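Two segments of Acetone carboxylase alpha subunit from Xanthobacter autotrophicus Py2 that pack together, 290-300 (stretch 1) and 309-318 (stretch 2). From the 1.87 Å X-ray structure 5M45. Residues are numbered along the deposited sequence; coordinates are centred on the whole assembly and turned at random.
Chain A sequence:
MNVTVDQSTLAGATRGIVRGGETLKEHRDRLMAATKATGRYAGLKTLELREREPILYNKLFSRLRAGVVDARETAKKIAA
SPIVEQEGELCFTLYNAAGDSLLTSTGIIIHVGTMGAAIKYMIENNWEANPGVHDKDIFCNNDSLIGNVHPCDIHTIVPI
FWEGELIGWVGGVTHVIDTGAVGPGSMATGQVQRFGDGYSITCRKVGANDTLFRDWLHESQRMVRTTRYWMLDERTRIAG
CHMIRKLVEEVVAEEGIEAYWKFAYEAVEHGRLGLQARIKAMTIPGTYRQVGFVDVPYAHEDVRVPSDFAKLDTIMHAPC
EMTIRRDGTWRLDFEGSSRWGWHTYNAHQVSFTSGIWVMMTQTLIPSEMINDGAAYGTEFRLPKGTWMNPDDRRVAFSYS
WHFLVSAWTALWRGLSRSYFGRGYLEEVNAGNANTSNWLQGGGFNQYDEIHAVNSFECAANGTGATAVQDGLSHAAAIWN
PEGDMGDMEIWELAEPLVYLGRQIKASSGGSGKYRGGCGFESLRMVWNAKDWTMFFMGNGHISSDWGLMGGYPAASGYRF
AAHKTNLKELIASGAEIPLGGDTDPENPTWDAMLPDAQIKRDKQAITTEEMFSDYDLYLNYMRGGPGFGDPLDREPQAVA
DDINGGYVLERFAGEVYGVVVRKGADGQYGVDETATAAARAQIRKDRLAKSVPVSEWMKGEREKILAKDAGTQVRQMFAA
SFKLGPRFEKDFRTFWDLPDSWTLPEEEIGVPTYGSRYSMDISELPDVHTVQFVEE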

ATOM      1  N   GLN A 290      37.855  -8.625   8.090  1.00 13.26           N
ATOM      2  CA  GLN A 290      37.377  -9.047   6.769  1.00 13.17           C
ATOM      3  C   GLN A 290      36.338  -8.059   6.221  1.00 13.03           C
ATOM      4  O   GLN A 290      35.857  -7.169   6.959  1.00 13.14           O
ATOM      5  CB  GLN A 290      36.835 -10.491   6.799  1.00 13.06           C
ATOM      6  CG  GLN A 290      35.751 -10.765   7.854  1.00 13.00           C
ATOM      7  CD  GLN A 290      36.337 -11.022   9.269  1.00 13.15           C
ATOM      8  OE1 GLN A 290      37.160 -11.927   9.443  1.00 12.95           O
ATOM      9  NE2 GLN A 290      35.930 -10.210  10.252  1.00 13.12           N
ATOM     10  N   VAL A 291      36.000  -8.198   4.932  1.00 12.81           N
ATOM     11  CA  VAL A 291      35.108  -7.242   4.262  1.00 12.65           C
ATOM     12  C   VAL A 291      34.358  -7.917   3.092  1.00 12.57           C
ATOM     13  O   VAL A 291      34.864  -8.880   2.486  1.00 13.00           O
ATOM     14  CB  VAL A 291      35.876  -5.985   3.822  1.00 12.72           C
ATOM     15  CG1 VAL A 291      36.945  -6.313   2.810  1.00 12.80           C
ATOM     16  CG2 VAL A 291      34.961  -4.892   3.292  1.00 12.68           C
ATOM     17  N   GLY A 292      33.149  -7.423   2.800  1.00 12.21           N
ATOM     18  CA  GLY A 292      32.411  -7.784   1.579  1.00 11.86           C
ATOM     19  C   GLY A 292      31.845  -6.554   0.862  1.00 11.73           C
ATOM     20  O   GLY A 292      31.676  -5.510   1.477  1.00 11.48           O
ATOM     21  N   PHE A 293      31.552  -6.721  -0.426  1.00 11.55           N
ATOM     22  CA  PHE A 293      31.009  -5.693  -1.307  1.00 11.60           C
ATOM     23  C   PHE A 293      29.960  -6.322  -2.271  1.00 11.57           C
ATOM     24  O   PHE A 293      29.974  -7.553  -2.513  1.00 11.38           O
ATOM     25  CB  PHE A 293      32.116  -5.093  -2.204  1.00 11.63           C
ATOM     26  CG  PHE A 293      33.315  -4.567  -1.477  1.00 11.72           C
ATOM     27  CD1 PHE A 293      34.411  -5.393  -1.204  1.00 11.81           C
ATOM     28  CD2 PHE A 293      33.380  -3.231  -1.094  1.00 11.79           C
ATOM     29  CE1 PHE A 293      35.545  -4.864  -0.572  1.00 11.98           C
ATOM     30  CE2 PHE A 293      34.498  -2.727  -0.446  1.00 11.99           C
ATOM     31  CZ  PHE A 293      35.574  -3.544  -0.185  1.00 11.92           C
ATOM     32  N   VAL A 294      29.118  -5.459  -2.876  1.00 11.79           N
ATOM     33  CA  VAL A 294      28.322  -5.815  -4.071  1.00 11.76           C
ATOM     34  C   VAL A 294      27.912  -4.563  -4.886  1.00 12.03           C
ATOM     35  O   VAL A 294      27.956  -3.434  -4.376  1.00 11.92           O
ATOM     36  CB  VAL A 294      27.105  -6.736  -3.702  1.00 11.76           C
ATOM     37  CG1 VAL A 294      25.915  -5.915  -3.186  1.00 11.71           C
ATOM     38  CG2 VAL A 294      26.684  -7.641  -4.871  1.00 11.78           C
ATOM     39  N   ASP A 295      27.560  -4.772  -6.156  1.00 12.29           N
ATOM     40  CA  ASP A 295      27.285  -3.690  -7.108  1.00 12.66           C
ATOM     41  C   ASP A 295      25.817  -3.296  -7.232  1.00 12.41           C
ATOM     42  O   ASP A 295      24.950  -4.168  -7.172  1.00 12.20           O
ATOM     43  CB  ASP A 295      27.862  -4.017  -8.495  1.00 13.13           C
ATOM     44  CG  ASP A 295      27.274  -5.301  -9.144  1.00 13.42           C
ATOM     45  OD1 ASP A 295      27.347  -6.408  -8.535  1.00 13.75           O
ATOM     46  OD2 ASP A 295      26.787  -5.227 -10.307  1.00 14.00           O
ATOM     47  N   VAL A 296      25.569  -1.991  -7.407  1.00 12.55           N
ATOM     48  CA  VAL A 296      24.252  -1.430  -7.723  1.00 12.60           C
ATOM     49  C   VAL A 296      24.355  -0.542  -8.989  1.00 12.65           C
ATOM     50  O   VAL A 296      24.507   0.681  -8.880  1.00 12.41           O
ATOM     51  CB  VAL A 296      23.686  -0.639  -6.545  1.00 12.75           C
ATOM     52  CG1 VAL A 296      22.275  -0.150  -6.856  1.00 12.90           C
ATOM     53  CG2 VAL A 296      23.663  -1.496  -5.274  1.00 12.57           C
ATOM     54  N   PRO A 297      24.241  -1.166 -10.200  1.00 12.82           N
ATOM     55  CA  PRO A 297      24.412  -0.431 -11.462  1.00 13.14           C
ATOM     56  C   PRO A 297      23.120   0.276 -11.949  1.00 13.15           C
ATOM     57  O   PRO A 297      22.556  -0.082 -13.007  1.00 12.93           O
ATOM     58  CB  PRO A 297      24.907  -1.509 -12.433  1.00 13.22           C
ATOM     59  CG  PRO A 297      24.336  -2.780 -11.926  1.00 13.16           C
ATOM     60  CD  PRO A 297      24.351  -2.628 -10.416  1.00 12.96           C
ATOM     61  N   TYR A 298      22.682   1.301 -11.181  1.00 13.06           N
ATOM     62  CA  TYR A 298      21.416   1.983 -11.486  1.00 13.24           C
ATOM     63  C   TYR A 298      21.552   3.080 -12.540  1.00 13.76           C
ATOM     64  O   TYR A 298      20.544   3.646 -12.959  1.00 14.28           O
ATOM     65  CB  TYR A 298      20.727   2.509 -10.208  1.00 12.94           C
ATOM     66  CG  TYR A 298      19.746   1.556  -9.521  1.00 12.55           C
ATOM     67  CD1 TYR A 298      19.908   0.157  -9.582  1.00 12.39           C
ATOM     68  CD2 TYR A 298      18.668   2.049  -8.795  1.00 12.35           C
ATOM     69  CE1 TYR A 298      19.027  -0.701  -8.934  1.00 12.27           C
ATOM     70  CE2 TYR A 298      17.779   1.205  -8.149  1.00 12.30           C
ATOM     71  CZ  TYR A 298      17.956  -0.171  -8.220  1.00 12.19           C
ATOM     72  OH  TYR A 298      17.089  -1.023  -7.582  1.00 12.07           O
ATOM     73  N   ALA A 299      22.760   3.390 -12.983  1.00 14.19           N
ATOM     74  CA  ALA A 299      22.956   4.368 -14.076  1.00 14.54           C
ATOM     75  C   ALA A 299      22.497   3.853 -15.451  1.00 15.06           C
ATOM     76  O   ALA A 299      22.130   4.666 -16.306  1.00 15.23           O
ATOM     77  CB  ALA A 299      24.401   4.867 -14.140  1.00 14.57           C
ATOM     78  N   HIS A 300      22.501   2.526 -15.648  1.00 15.41           N
ATOM     79  CA  HIS A 300      22.220   1.920 -16.961  1.00 16.14           C
ATOM     80  C   HIS A 300      20.772   2.256 -17.413  1.00 16.71           C
ATOM     81  O   HIS A 300      19.848   2.295 -16.587  1.00 16.02           O
ATOM     82  CB  HIS A 300      22.391   0.378 -16.870  1.00 15.92           C
ATOM     83  CG  HIS A 300      22.514  -0.317 -18.188  1.00 16.03           C
ATOM     84  ND1 HIS A 300      21.429  -0.686 -18.943  1.00 16.18           N
ATOM     85  CD2 HIS A 300      23.599  -0.780 -18.857  1.00 16.29           C
ATOM     86  CE1 HIS A 300      21.826  -1.322 -20.033  1.00 16.24           C
ATOM     87  NE2 HIS A 300      23.140  -1.378 -20.013  1.00 16.14           N
ATOM     88  N   PHE A 309      16.827  11.249  -8.647  1.00 16.10           N
ATOM     89  CA  PHE A 309      17.835  11.225  -7.580  1.00 15.45           C
ATOM     90  C   PHE A 309      18.350   9.791  -7.281  1.00 15.02           C
ATOM     91  O   PHE A 309      19.314   9.641  -6.517  1.00 15.39           O
ATOM     92  CB  PHE A 309      17.328  11.945  -6.316  1.00 15.25           C
ATOM     93  CG  PHE A 309      16.022  11.410  -5.772  1.00 15.10           C
ATOM     94  CD1 PHE A 309      15.985  10.240  -5.016  1.00 14.88           C
ATOM     95  CD2 PHE A 309      14.822  12.087  -6.003  1.00 15.18           C
ATOM     96  CE1 PHE A 309      14.797   9.733  -4.527  1.00 14.80           C
ATOM     97  CE2 PHE A 309      13.618  11.592  -5.484  1.00 15.14           C
ATOM     98  CZ  PHE A 309      13.607  10.394  -4.763  1.00 14.96           C
ATOM     99  N   ALA A 310      17.713   8.755  -7.856  1.00 14.56           N
ATOM    100  CA  ALA A 310      18.134   7.349  -7.725  1.00 14.07           C
ATOM    101  C   ALA A 310      19.012   6.839  -8.860  1.00 13.90           C
ATOM    102  O   ALA A 310      19.496   5.685  -8.789  1.00 13.32           O
ATOM    103  CB  ALA A 310      16.897   6.432  -7.591  1.00 13.99           C
ATOM    104  N   LYS A 311      19.189   7.641  -9.918  1.00 13.94           N
ATOM    105  CA  LYS A 311      19.933   7.207 -11.100  1.00 14.13           C
ATOM    106  C   LYS A 311      21.420   7.435 -10.933  1.00 13.85           C
ATOM    107  O   LYS A 311      21.959   8.452 -11.384  1.00 14.18           O
ATOM    108  CB  LYS A 311      19.468   7.889 -12.372  1.00 14.76           C
ATOM    109  CG  LYS A 311      18.089   7.520 -12.833  1.00 15.33           C
ATOM    110  CD  LYS A 311      17.979   6.146 -13.492  1.00 15.74           C
ATOM    111  CE  LYS A 311      18.672   6.051 -14.865  1.00 15.99           C
ATOM    112  NZ  LYS A 311      18.883   4.577 -15.115  1.00 16.13           N
ATOM    113  N   LEU A 312      22.079   6.462 -10.306  1.00 13.42           N
ATOM    114  CA  LEU A 312      23.537   6.472 -10.139  1.00 13.31           C
ATOM    115  C   LEU A 312      24.041   5.080  -9.809  1.00 12.94           C
ATOM    116  O   LEU A 312      23.277   4.218  -9.287  1.00 12.86           O
ATOM    117  CB  LEU A 312      23.992   7.477  -9.061  1.00 13.37           C
ATOM    118  CG  LEU A 312      23.823   7.144  -7.571  1.00 13.33           C
ATOM    119  CD1 LEU A 312      24.780   7.950  -6.711  1.00 13.45           C
ATOM    120  CD2 LEU A 312      22.387   7.337  -7.101  1.00 13.38           C
ATOM    121  N   ASP A 313      25.324   4.874 -10.091  1.00 12.69           N
ATOM    122  CA  ASP A 313      26.048   3.630  -9.766  1.00 12.44           C
ATOM    123  C   ASP A 313      26.631   3.715  -8.361  1.00 12.24           C
ATOM    124  O   ASP A 313      27.329   4.678  -8.071  1.00 12.23           O
ATOM    125  CB  ASP A 313      27.187   3.415 -10.773  1.00 12.57           C
ATOM    126  CG  ASP A 313      26.696   2.981 -12.176  1.00 12.68           C
ATOM    127  OD1 ASP A 313      25.629   2.373 -12.335  1.00 12.68           O
ATOM    128  OD2 ASP A 313      27.443   3.232 -13.160  1.00 13.18           O
ATOM    129  N   THR A 314      26.302   2.755  -7.488  1.00 12.02           N
ATOM    130  CA  THR A 314      26.902   2.668  -6.164  1.00 11.94           C
ATOM    131  C   THR A 314      27.367   1.219  -5.849  1.00 11.80           C
ATOM    132  O   THR A 314      27.016   0.251  -6.555  1.00 11.39           O
ATOM    133  CB  THR A 314      25.971   3.149  -5.020  1.00 12.02           C
ATOM    134  OG1 THR A 314      24.768   2.350  -4.943  1.00 11.88           O
ATOM    135  CG2 THR A 314      25.619   4.635  -5.170  1.00 12.15           C
ATOM    136  N   ILE A 315      28.173   1.116  -4.777  1.00 11.86           N
ATOM    137  CA  ILE A 315      28.746  -0.115  -4.277  1.00 11.87           C
ATOM    138  C   ILE A 315      28.476  -0.212  -2.757  1.00 11.86           C
ATOM    139  O   ILE A 315      28.771   0.738  -1.983  1.00 11.72           O
ATOM    140  CB  ILE A 315      30.278  -0.170  -4.519  1.00 12.02           C
ATOM    141  CG1 ILE A 315      30.589  -0.082  -6.019  1.00 12.06           C
ATOM    142  CG2 ILE A 315      30.894  -1.436  -3.910  1.00 11.89           C
ATOM    143  CD1 ILE A 315      32.054   0.011  -6.377  1.00 12.14           C
ATOM    144  N   MET A 316      27.932  -1.359  -2.340  1.00 11.91           N
ATOM    145  CA  MET A 316      27.783  -1.674  -0.910  1.00 12.31           C
ATOM    146  C   MET A 316      29.176  -2.027  -0.307  1.00 12.28           C
ATOM    147  O   MET A 316      29.946  -2.773  -0.936  1.00 12.46           O
ATOM    148  CB  MET A 316      26.835  -2.879  -0.743  1.00 12.42           C
ATOM    149  CG  MET A 316      26.535  -3.264   0.715  1.00 12.74           C
ATOM    150  SD  MET A 316      27.831  -4.175   1.595  1.00 13.26           S
ATOM    151  CE  MET A 316      27.600  -5.820   0.923  1.00 13.39           C
ATOM    152  N   HIS A 317      29.438  -1.506   0.887  1.00 12.22           N
ATOM    153  CA  HIS A 317      30.646  -1.745   1.695  1.00 12.30           C
ATOM    154  C   HIS A 317      30.235  -2.279   3.099  1.00 12.32           C
ATOM    155  O   HIS A 317      29.427  -1.644   3.806  1.00 12.20           O
ATOM    156  CB  HIS A 317      31.409  -0.425   1.820  1.00 12.35           C
ATOM    157  CG  HIS A 317      32.674  -0.482   2.607  1.00 12.36           C
ATOM    158  ND1 HIS A 317      33.065   0.540   3.453  1.00 12.35           N
ATOM    159  CD2 HIS A 317      33.650  -1.424   2.680  1.00 12.39           C
ATOM    160  CE1 HIS A 317      34.206   0.215   4.041  1.00 12.51           C
ATOM    161  NE2 HIS A 317      34.577  -0.976   3.592  1.00 12.56           N
ATOM    162  N   ALA A 318      30.780  -3.447   3.484  1.00 12.24           N
ATOM    163  CA  ALA A 318      30.526  -4.053   4.799  1.00 12.53           C
ATOM    164  C   ALA A 318      31.802  -4.636   5.438  1.00 12.69           C
ATOM    165  O   ALA A 318      32.047  -5.851   5.364  1.00 12.75           O
ATOM    166  CB  ALA A 318      29.450  -5.154   4.679  1.00 12.32           C
TER

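Two antiparallel strands of the acetone carboxylase alpha subunit, their axes 4.6 Å apart at closest approach and their directions 162° apart, are joined mainly through the backbone. Val 296 and Thr 314 pair through both their backbones: Val 296 N donates to Thr 314 O at 2.8 Å, and Thr 314 N returns a bond to Val 296 O at 3.1 Å. Two residues along, Met 316 N reaches Val 294 O at 2.9 Å, whereas the reverse bond, Val 294 N to Met 316 O, is weak at 3.4 Å. Gly 292 and Ala 318 form the last hydrogen-bonded pair within these stretches, with Ala 318 N to Gly 292 O at 3.0 Å and Gly 292 N to Ala 318 O at 3.2 Å. Four of these carbonyls also receive CA-H...O contacts, the shortest from Phe 293 CA to Met 316 O at 3.1 Å.

Beyond Pro 297, side chains take over from the ladder. Asp 313 OD1 accepts from Ala 299 N at 3.1 Å. Lys 311, although its CA-to-CB bond points sideways, curls its chain so that NZ donates to Tyr 298 O at 2.9 Å and, weakly, to Ala 299 O at 3.5 Å; the ammonium thus gathers carbonyls of the turning backbone. The Tyr 298 side chain starts beside stretch 2, its CB 3.2 Å from Leu 312 O, but its end leads away.

Packing differs on the two sheet faces. On that of Phe 293, Ile 315 and His 317, the Phe 293 and His 317 rings lie near parallel (15°) but slid apart, centroids 5.5 Å from each other, so they barely overlap; Phe 293 CE2 still comes within 3.5 Å of His 317 CD2. Ile 315 CG2 lies 4.2 Å from Phe 293 CD2. On the other face, Val 294 CG1 meets Met 316 CB at 4.0 Å, and Val 296 CB lies 3.6 Å from Thr 314 OG1. Together the stretches bury 812 Å².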